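Local coordinates for periplasmic binding protein (Agrobacterium tumefaciens str. B6, PDB 5L9G) that binds the opine mannopine in the periplasm and probably hands it to an ABC transporter for import into the bacterium, at residues Q231-N235 and D236-F240; Y254-V257 and K258-H262; A104-P108 and G109-D113; P43-A47 and L48-Y52. All coordinates share one frame; numbering follows the deposited sequence.

Contact 1: Q231-N235 and D236-F240; sequences QGAIN and DGANF
A Schellman motif ends helix 227-235, where Ala233 and Ile234 receive the N-H groups of Ala238 and Gly237. Ala238 N reaches back to Ala233 O at 3.0 Å in a nearly straight bond, N-H...O 164°, while Gly237 N bonds to Ile234 O from well above the carbonyl plane. Gly237 is the C-prime residue; its positive phi, 103°, reverses the chain so that both N-H groups can point back at the last turn. One step earlier Asp236 N still makes the helical bond to Gly232 O, 3.1 Å. Beside this polar closure lies an apolar one: the methyl of Ala238 comes back to touch that of Ala233, CB to CB 4.1 Å, and Ile215 of helix 208-216 touches both. Ile234 holds CG1 beside its backbone N (chi1 -67°), which carries CD1 out to 3.4 Å from Phe240 O and sets CG1 against Phe240 CB at 4.2 Å. A water donates to both Ile234 O and Ala238 O and so bridges helix and exit. The 6-to-1 bond around a glycine, paired with an apolar contact between helix and exit, is typical of a Schellman C-cap; here it leads into strand 240-256.

Contact 2: Y254-V257 and K258-H262; sequences YAIV and KGAPH
Ile256 and Ala260 meet branch to methyl where strand 240-256 gives way to a type II beta turn: Ile256 CG2 lies 3.8 Å from Ala260 CB. The isoleucine keeps CG2 anti to its own N and CG1 beside that N (chi1 -70°), which turns the CG2 methyl to Ala260 CB, while the side chain as a whole also packs on Ala266 and Met267 of helix 263-273. Ala260 CB points back toward the strand and sits 3.2 Å from Val257 O, the same carbonyl that receives Ala260 N at 2.9 Å. That closing bond is bent, N-H...O 133°, with the donor lying above the carbonyl plane. Val257 extends CG1 along the chain to 3.4 Å from Lys258 N; its side chain also packs on Val72 and on Ile77 of strand 76-80. Lys258 CB, by contrast, heads away from the strand. Gly259 takes the positive-phi place of the turn, phi 83°, and its N is hydrogen-bonded to Glu94 OE1. The chemistry is thus one backbone hydrogen bond and one apolar touch: the bond closes the turn, and the methyl contact continues the strand's buried packing toward the helix that follows.

Contact 3: A104-P108 and G109-D113; sequences ADFPP and GSVTD
Ser110 closes a type II beta turn, Pro107 to Ser110, that brings the chain into the short strand 111-112, and its side chain folds back over Pro107. From the backbone, Ser110 N bonds to Pro107 O at 3.1 Å, the ordinary closure of such a turn. Ser110 CB then lies 3.3 Å from the same oxygen and 4.0 Å from Pro107 CD. At the tip, OG stands between the backbone N and the carbonyl carbon (chi1 78°), which swings it inward to donate to Pro107 O at 2.7 Å. Two donors of one residue thus grip a single carbonyl oxygen, both from the same face of its plane: OG is tilted only 21° from that plane, whereas N stands well above it. Ser110 OG also lies against Pro107 CD, 3.2 Å, and Phe106 CB, 3.4 Å; the residue is buried, and its hydroxyl is satisfied by the bond to Pro107 O. Gly109 occupies the positive-phi corner, and the two prolines fill the places before it. Val111 then crosses Phe106 obliquely, and both side chains pack on Val101. Ser110 itself leans on Ala117 of strand 115-128, the antiparallel partner of strand 111-112. Val111 CG2, held beside its own backbone N, ends 3.8 Å from Phe106 CB and 3.9 Å from Phe106 CG.

Contact 4: P43-A47 and L48-Y52; sequences PAAKA and LNITY. With EDO (1,2-ethanediol), chain E.
This is a helix C-cap, a Schellman motif in which Ala45 near the end of helix 30-48 meets Ile50 and Tyr52 on the way into strand 52-56. Ile50 N bonds back to Ala45 O at 2.9 Å, almost straight at 173°, and Asn49 N reaches Lys46 O at 3.2 Å from above its carbonyl plane. Asn49 has the positive phi, 59°, that lets the chain reverse. A water donates to Lys46 O and Asn49 OD1, tying that side chain back to the last turn. Ala45 CB takes two apolar touches, from Ile50 CG1 at 3.8 Å and from Tyr52 CD1 at 3.5 Å, the latter oblique to the ring. Phe269 of helix 263-273 touches both Ala45 and Ile50. Tyr52 places CG between its backbone N and carbonyl carbon (chi1 70°), which lays the ring back along the helix toward Trp41 and Ala42. Its hydroxyl is hydrogen-bonded to Asp37 OD1 and also accepts from a 1,2-ethanediol, probably from the crystallisation liquor, which is bonded to Ala42 O as well. The diol's C2 lies in the plane of the ring at its edge, 3.4 Å from Tyr52 CE1.

How the contacts relate
All four contacts are local chain reversals around a residue of positive phi, but they fall into two kinds. Contacts 1 and 4 both end helices with Schellman motifs, each partly buried and with a water on its polar side; their centres are about 33 Å apart. Contacts 2 and 3 are type II turns beside the same sheet, with centres about 20 Å apart: contact 2 leaves a strand and is the more buried, contact 3 enters one and adds a serine hydroxyl to the usual backbone closure. Strand 240-256 links contact 1 to contact 2, on opposite sides of the chain's centre, while helix 263-273 packs on both 2 and 4.

Contact 1: Q231-N235 and D236-F240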
loop_
_atom_site.group_PDB
_atom_site.type_symbol
_atom_site.label_atom_id
_atom_site.label_comp_id
_atom_site.label_asym_id
_atom_site.label_seq_id
_atom_site.Cartn_x
_atom_site.Cartn_y
_atom_site.Cartn_z
ATOM N N GLN A 231 -4.298 -5.081 -11.601
ATOM C CA GLN A 231 -3.791 -6.018 -12.603
ATOM C C GLN A 231 -4.401 -7.427 -12.418
ATOM O O GLN A 231 -4.769 -8.070 -13.406
ATOM C CB GLN A 231 -2.244 -6.039 -12.626
ATOM C CG GLN A 231 -1.704 -6.922 -13.787
ATOM C CD GLN A 231 -2.142 -6.459 -15.177
ATOM O OE1 GLN A 231 -2.767 -7.186 -15.956
ATOM N NE2 GLN A 231 -1.863 -5.227 -15.512
ATOM N N GLY A 232 -4.529 -7.860 -11.163
ATOM C CA GLY A 232 -5.143 -9.146 -10.818
ATOM C C GLY A 232 -6.597 -9.228 -11.285
ATOM O O GLY A 232 -7.008 -10.245 -11.846
ATOM N N ALA A 233 -7.365 -8.128 -11.140
ATOM C CA ALA A 233 -8.756 -8.090 -11.607
ATOM C C ALA A 233 -8.816 -8.169 -13.146
ATOM O O ALA A 233 -9.601 -8.938 -13.693
ATOM C CB ALA A 233 -9.441 -6.824 -11.115
ATOM N N ILE A 234 -7.934 -7.416 -13.840
ATOM C CA ILE A 234 -7.847 -7.427 -15.308
ATOM C C ILE A 234 -7.468 -8.850 -15.780
ATOM O O ILE A 234 -8.068 -9.366 -16.739
ATOM C CB ILE A 234 -6.844 -6.340 -15.801
ATOM C CG1 ILE A 234 -7.421 -4.928 -15.474
ATOM C CG2 ILE A 234 -6.551 -6.499 -17.332
ATOM C CD1 ILE A 234 -6.420 -3.750 -15.681
ATOM N N ASN A 235 -6.488 -9.493 -15.097
ATOM C CA ASN A 235 -6.088 -10.876 -15.434
ATOM C C ASN A 235 -7.287 -11.839 -15.307
ATOM O O ASN A 235 -7.421 -12.790 -16.095
ATOM C CB ASN A 235 -4.953 -11.349 -14.515
ATOM C CG ASN A 235 -3.607 -10.725 -14.804
ATOM O OD1 ASN A 235 -2.662 -10.859 -14.021
ATOM N ND2 ASN A 235 -3.498 -9.989 -15.895
ATOM N N ASP A 236 -8.175 -11.545 -14.361
ATOM C CA ASP A 236 -9.397 -12.317 -14.094
ATOM C C ASP A 236 -10.567 -11.961 -15.033
ATOM O O ASP A 236 -11.683 -12.475 -14.858
ATOM C CB ASP A 236 -9.802 -12.175 -12.608
ATOM C CG ASP A 236 -8.880 -12.900 -11.654
ATOM O OD1 ASP A 236 -8.109 -13.784 -12.117
ATOM O OD2 ASP A 236 -8.922 -12.591 -10.451
ATOM N N GLY A 237 -10.295 -11.115 -16.025
ATOM C CA GLY A 237 -11.268 -10.729 -17.038
ATOM C C GLY A 237 -11.909 -9.357 -16.916
ATOM O O GLY A 237 -12.749 -9.032 -17.759
ATOM N N ALA A 238 -11.532 -8.523 -15.906
ATOM C CA ALA A 238 -12.138 -7.188 -15.778
ATOM C C ALA A 238 -11.803 -6.309 -16.998
ATOM O O ALA A 238 -10.665 -6.298 -17.449
ATOM C CB ALA A 238 -11.663 -6.505 -14.503
ATOM N N ASN A 239 -12.811 -5.605 -17.532
ATOM C CA ASN A 239 -12.655 -4.735 -18.688
ATOM C C ASN A 239 -12.287 -3.324 -18.204
ATOM O O ASN A 239 -13.058 -2.357 -18.380
ATOM C CB ASN A 239 -13.934 -4.723 -19.557
ATOM C CG ASN A 239 -13.751 -4.021 -20.878
ATOM O OD1 ASN A 239 -12.634 -3.804 -21.338
ATOM N ND2 ASN A 239 -14.842 -3.590 -21.491
ATOM N N PHE A 240 -11.105 -3.239 -17.551
ATOM C CA PHE A 240 -10.562 -2.009 -17.013
ATOM C C PHE A 240 -9.199 -1.729 -17.578
ATOM O O PHE A 240 -8.516 -2.625 -18.094
ATOM C CB PHE A 240 -10.463 -2.082 -15.476
ATOM C CG PHE A 240 -11.716 -1.655 -14.743
ATOM C CD1 PHE A 240 -12.931 -2.312 -14.958
ATOM C CD2 PHE A 240 -11.676 -0.626 -13.807
ATOM C CE1 PHE A 240 -14.088 -1.926 -14.264
ATOM C CE2 PHE A 240 -12.837 -0.245 -13.111
ATOM C CZ PHE A 240 -14.033 -0.906 -13.337
HETATM O O HOH W 1 -9.467 -8.232 -19.118
#

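Contact 2: Y254-V257 and K258-H262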
loop_
_atom_site.group_PDB
_atom_site.type_symbol
_atom_site.label_atom_id
_atom_site.label_comp_id
_atom_site.label_asym_id
_atom_site.label_seq_id
_atom_site.Cartn_x
_atom_site.Cartn_y
_atom_site.Cartn_z
ATOM N N TYR A 254 7.461 -5.108 6.920
ATOM C CA TYR A 254 7.124 -5.859 8.125
ATOM C C TYR A 254 7.634 -5.207 9.394
ATOM O O TYR A 254 8.733 -4.638 9.419
ATOM C CB TYR A 254 7.685 -7.284 8.054
ATOM C CG TYR A 254 7.142 -8.115 6.906
ATOM C CD1 TYR A 254 5.799 -8.478 6.858
ATOM C CD2 TYR A 254 7.970 -8.531 5.868
ATOM C CE1 TYR A 254 5.295 -9.260 5.815
ATOM C CE2 TYR A 254 7.473 -9.297 4.808
ATOM C CZ TYR A 254 6.136 -9.663 4.792
ATOM O OH TYR A 254 5.639 -10.411 3.745
ATOM N N ALA A 255 6.863 -5.387 10.470
ATOM C CA ALA A 255 7.200 -4.922 11.819
ATOM C C ALA A 255 6.770 -6.031 12.778
ATOM O O ALA A 255 5.940 -6.874 12.411
ATOM C CB ALA A 255 6.447 -3.641 12.134
ATOM N N ILE A 256 7.348 -6.031 13.987
ATOM C CA ILE A 256 6.985 -7.001 15.022
ATOM C C ILE A 256 6.213 -6.244 16.094
ATOM O O ILE A 256 6.628 -5.163 16.498
ATOM C CB ILE A 256 8.208 -7.816 15.519
ATOM C CG1 ILE A 256 8.668 -8.774 14.384
ATOM C CG2 ILE A 256 7.883 -8.595 16.817
ATOM C CD1 ILE A 256 10.019 -9.440 14.580
ATOM N N VAL A 257 5.041 -6.768 16.474
ATOM C CA VAL A 257 4.144 -6.146 17.452
ATOM C C VAL A 257 4.789 -6.126 18.846
ATOM O O VAL A 257 5.373 -7.128 19.268
ATOM C CB VAL A 257 2.732 -6.807 17.448
ATOM C CG1 VAL A 257 1.765 -6.065 18.373
ATOM C CG2 VAL A 257 2.160 -6.866 16.032
ATOM N N LYS A 258 4.722 -4.960 19.536
ATOM C CA LYS A 258 5.245 -4.798 20.899
ATOM C C LYS A 258 4.551 -5.820 21.801
ATOM O O LYS A 258 3.323 -5.851 21.867
ATOM C CB LYS A 258 4.997 -3.369 21.404
ATOM C CG LYS A 258 5.724 -3.043 22.713
ATOM C CD LYS A 258 6.935 -2.158 22.464
ATOM C CE LYS A 258 7.923 -2.203 23.599
ATOM N NZ LYS A 258 9.113 -1.362 23.312
ATOM N N GLY A 259 5.348 -6.664 22.452
ATOM C CA GLY A 259 4.851 -7.715 23.328
ATOM C C GLY A 259 4.433 -8.965 22.580
ATOM O O GLY A 259 3.689 -9.785 23.134
ATOM N N ALA A 260 4.923 -9.131 21.313
ATOM C CA ALA A 260 4.644 -10.294 20.452
ATOM C C ALA A 260 4.910 -11.582 21.257
ATOM O O ALA A 260 5.979 -11.692 21.867
ATOM C CB ALA A 260 5.528 -10.278 19.219
ATOM N N PRO A 261 3.961 -12.549 21.290
ATOM C CA PRO A 261 4.184 -13.764 22.108
ATOM C C PRO A 261 5.357 -14.643 21.667
ATOM O O PRO A 261 5.958 -15.326 22.496
ATOM C CB PRO A 261 2.843 -14.506 22.037
ATOM C CG PRO A 261 2.162 -13.958 20.826
ATOM C CD PRO A 261 2.630 -12.561 20.643
ATOM N N HIS A 262 5.683 -14.620 20.371
ATOM C CA HIS A 262 6.772 -15.409 19.794
ATOM C C HIS A 262 7.776 -14.459 19.160
ATOM O O HIS A 262 8.232 -14.694 18.038
ATOM C CB HIS A 262 6.219 -16.410 18.758
ATOM C CG HIS A 262 4.984 -17.125 19.207
ATOM N ND1 HIS A 262 5.051 -18.211 20.057
ATOM C CD2 HIS A 262 3.686 -16.875 18.918
ATOM C CE1 HIS A 262 3.800 -18.598 20.247
ATOM N NE2 HIS A 262 2.943 -17.829 19.578
#

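Contact 3: A104-P108 and G109-D113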
loop_
_atom_site.group_PDB
_atom_site.type_symbol
_atom_site.label_atom_id
_atom_site.label_comp_id
_atom_site.label_asym_id
_atom_site.label_seq_id
_atom_site.Cartn_x
_atom_site.Cartn_y
_atom_site.Cartn_z
ATOM N N ALA A 104 22.005 -1.443 2.658
ATOM C CA ALA A 104 22.526 -1.196 1.303
ATOM C C ALA A 104 21.763 -1.985 0.216
ATOM O O ALA A 104 21.722 -1.553 -0.933
ATOM C CB ALA A 104 24.013 -1.516 1.240
ATOM N N ASP A 105 21.138 -3.120 0.590
ATOM C CA ASP A 105 20.353 -3.963 -0.317
ATOM C C ASP A 105 18.931 -3.446 -0.535
ATOM O O ASP A 105 18.225 -3.989 -1.377
ATOM C CB ASP A 105 20.268 -5.395 0.227
ATOM C CG ASP A 105 21.597 -6.098 0.364
ATOM O OD1 ASP A 105 22.508 -5.813 -0.447
ATOM O OD2 ASP A 105 21.704 -6.987 1.227
ATOM N N PHE A 106 18.486 -2.460 0.252
ATOM C CA PHE A 106 17.112 -1.963 0.154
ATOM C C PHE A 106 17.068 -0.477 -0.249
ATOM O O PHE A 106 18.076 0.211 -0.082
ATOM C CB PHE A 106 16.380 -2.208 1.499
ATOM C CG PHE A 106 16.107 -3.668 1.778
ATOM C CD1 PHE A 106 17.108 -4.502 2.269
ATOM C CD2 PHE A 106 14.856 -4.219 1.521
ATOM C CE1 PHE A 106 16.869 -5.865 2.467
ATOM C CE2 PHE A 106 14.604 -5.578 1.769
ATOM C CZ PHE A 106 15.612 -6.392 2.225
ATOM N N PRO A 107 15.932 0.055 -0.767
ATOM C CA PRO A 107 15.895 1.491 -1.104
ATOM C C PRO A 107 16.208 2.369 0.122
ATOM O O PRO A 107 15.942 1.952 1.259
ATOM C CB PRO A 107 14.457 1.705 -1.593
ATOM C CG PRO A 107 13.991 0.358 -2.044
ATOM C CD PRO A 107 14.638 -0.597 -1.077
ATOM N N PRO A 108 16.837 3.556 -0.057
ATOM C CA PRO A 108 17.128 4.397 1.118
ATOM C C PRO A 108 15.844 4.809 1.844
ATOM O O PRO A 108 14.835 5.098 1.197
ATOM C CB PRO A 108 17.887 5.602 0.533
ATOM C CG PRO A 108 17.523 5.639 -0.896
ATOM C CD PRO A 108 17.235 4.219 -1.317
ATOM N N GLY A 109 15.891 4.748 3.174
ATOM C CA GLY A 109 14.768 5.076 4.046
ATOM C C GLY A 109 13.725 3.980 4.191
ATOM O O GLY A 109 12.821 4.108 5.022
ATOM N N SER A 110 13.854 2.878 3.417
ATOM C CA SER A 110 12.885 1.770 3.434
ATOM C C SER A 110 13.073 0.779 4.604
ATOM O O SER A 110 12.244 -0.124 4.783
ATOM C CB SER A 110 12.877 1.042 2.099
ATOM O OG SER A 110 13.989 0.174 1.970
ATOM N N VAL A 111 14.158 0.942 5.385
ATOM C CA VAL A 111 14.441 0.105 6.552
ATOM C C VAL A 111 14.659 1.038 7.749
ATOM O O VAL A 111 15.563 1.876 7.713
ATOM C CB VAL A 111 15.632 -0.873 6.326
ATOM C CG1 VAL A 111 15.943 -1.677 7.597
ATOM C CG2 VAL A 111 15.374 -1.816 5.143
ATOM N N THR A 112 13.806 0.928 8.784
ATOM C CA THR A 112 13.928 1.760 9.991
ATOM C C THR A 112 14.342 0.829 11.129
ATOM O O THR A 112 14.513 -0.371 10.885
ATOM C CB THR A 112 12.594 2.488 10.309
ATOM O OG1 THR A 112 11.663 1.549 10.858
ATOM C CG2 THR A 112 11.986 3.214 9.099
ATOM N N ASP A 113 14.455 1.350 12.375
ATOM C CA ASP A 113 14.774 0.496 13.532
ATOM C C ASP A 113 13.597 -0.441 13.903
ATOM O O ASP A 113 13.761 -1.301 14.768
ATOM C CB ASP A 113 15.164 1.364 14.748
ATOM C CG ASP A 113 14.101 2.337 15.251
ATOM O OD1 ASP A 113 12.945 2.263 14.775
ATOM O OD2 ASP A 113 14.421 3.157 16.134
#

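Contact 4: P43-A47 and L48-Y52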
loop_
_atom_site.group_PDB
_atom_site.type_symbol
_atom_site.label_atom_id
_atom_site.label_comp_id
_atom_site.label_asym_id
_atom_site.label_seq_id
_atom_site.Cartn_x
_atom_site.Cartn_y
_atom_site.Cartn_z
ATOM N N PRO A 43 8.205 -20.747 2.034
ATOM C CA PRO A 43 9.596 -21.219 1.873
ATOM C C PRO A 43 10.534 -20.843 3.023
ATOM O O PRO A 43 11.358 -21.678 3.401
ATOM C CB PRO A 43 10.046 -20.624 0.532
ATOM C CG PRO A 43 8.852 -19.976 -0.051
ATOM C CD PRO A 43 7.884 -19.708 1.039
ATOM N N ALA A 44 10.399 -19.618 3.598
ATOM C CA ALA A 44 11.251 -19.204 4.732
ATOM C C ALA A 44 10.995 -20.061 5.977
ATOM O O ALA A 44 11.951 -20.499 6.619
ATOM C CB ALA A 44 11.064 -17.729 5.055
ATOM N N ALA A 45 9.710 -20.330 6.302
ATOM C CA ALA A 45 9.358 -21.186 7.441
ATOM C C ALA A 45 9.848 -22.625 7.226
ATOM O O ALA A 45 10.272 -23.252 8.199
ATOM C CB ALA A 45 7.859 -21.171 7.689
ATOM N N LYS A 46 9.843 -23.122 5.954
ATOM C CA LYS A 46 10.336 -24.466 5.590
ATOM C C LYS A 46 11.858 -24.543 5.855
ATOM O O LYS A 46 12.330 -25.489 6.480
ATOM C CB LYS A 46 10.035 -24.778 4.106
ATOM C CG LYS A 46 10.256 -26.249 3.733
ATOM C CD LYS A 46 10.763 -26.419 2.305
ATOM C CE LYS A 46 9.670 -26.805 1.338
ATOM N NZ LYS A 46 10.222 -27.183 0.011
ATOM N N ALA A 47 12.607 -23.510 5.414
ATOM C CA ALA A 47 14.057 -23.410 5.594
ATOM C C ALA A 47 14.477 -23.347 7.064
ATOM O O ALA A 47 15.496 -23.954 7.420
ATOM C CB ALA A 47 14.594 -22.210 4.839
ATOM N N LEU A 48 13.701 -22.639 7.921
ATOM C CA LEU A 48 14.025 -22.531 9.354
ATOM C C LEU A 48 13.439 -23.685 10.166
ATOM O O LEU A 48 13.714 -23.783 11.364
ATOM C CB LEU A 48 13.528 -21.206 9.959
ATOM C CG LEU A 48 14.052 -19.900 9.392
ATOM C CD1 LEU A 48 13.174 -18.766 9.839
ATOM C CD2 LEU A 48 15.496 -19.645 9.804
ATOM N N ASN A 49 12.586 -24.505 9.525
ATOM C CA ASN A 49 11.857 -25.629 10.119
ATOM C C ASN A 49 10.962 -25.136 11.289
ATOM O O ASN A 49 11.052 -25.616 12.424
ATOM C CB ASN A 49 12.808 -26.789 10.482
ATOM C CG ASN A 49 12.098 -28.047 10.870
ATOM O OD1 ASN A 49 11.355 -28.639 10.082
ATOM N ND2 ASN A 49 12.235 -28.395 12.127
ATOM N N ILE A 50 10.134 -24.115 10.992
ATOM C CA ILE A 50 9.199 -23.496 11.944
ATOM C C ILE A 50 7.758 -23.559 11.401
ATOM O O ILE A 50 7.563 -23.735 10.195
ATOM C CB ILE A 50 9.619 -22.044 12.347
ATOM C CG1 ILE A 50 9.475 -21.049 11.176
ATOM C CG2 ILE A 50 11.026 -21.989 12.969
ATOM C CD1 ILE A 50 9.146 -19.610 11.592
ATOM N N THR A 51 6.759 -23.420 12.291
ATOM C CA THR A 51 5.345 -23.397 11.915
ATOM C C THR A 51 4.797 -21.997 12.146
ATOM O O THR A 51 5.227 -21.308 13.077
ATOM C CB THR A 51 4.519 -24.466 12.648
ATOM O OG1 THR A 51 4.608 -24.248 14.066
ATOM C CG2 THR A 51 4.926 -25.881 12.271
ATOM N N TYR A 52 3.854 -21.579 11.299
ATOM C CA TYR A 52 3.251 -20.256 11.377
ATOM C C TYR A 52 1.748 -20.292 11.055
ATOM O O TYR A 52 1.263 -21.190 10.348
ATOM C CB TYR A 52 4.017 -19.225 10.482
ATOM C CG TYR A 52 3.826 -19.485 9.003
ATOM C CD1 TYR A 52 4.466 -20.549 8.377
ATOM C CD2 TYR A 52 2.921 -18.736 8.254
ATOM C CE1 TYR A 52 4.208 -20.870 7.047
ATOM C CE2 TYR A 52 2.647 -19.055 6.919
ATOM C CZ TYR A 52 3.303 -20.120 6.321
ATOM O OH TYR A 52 3.110 -20.440 5.009
HETATM C C1 EDO E . 4.105 -24.050 4.624
HETATM O O1 EDO E . 2.976 -23.232 4.921
HETATM C C2 EDO E . 5.201 -23.825 5.700
HETATM O O2 EDO E . 6.485 -23.859 5.111
HETATM O O HOH W 2 11.371 -27.941 7.012
#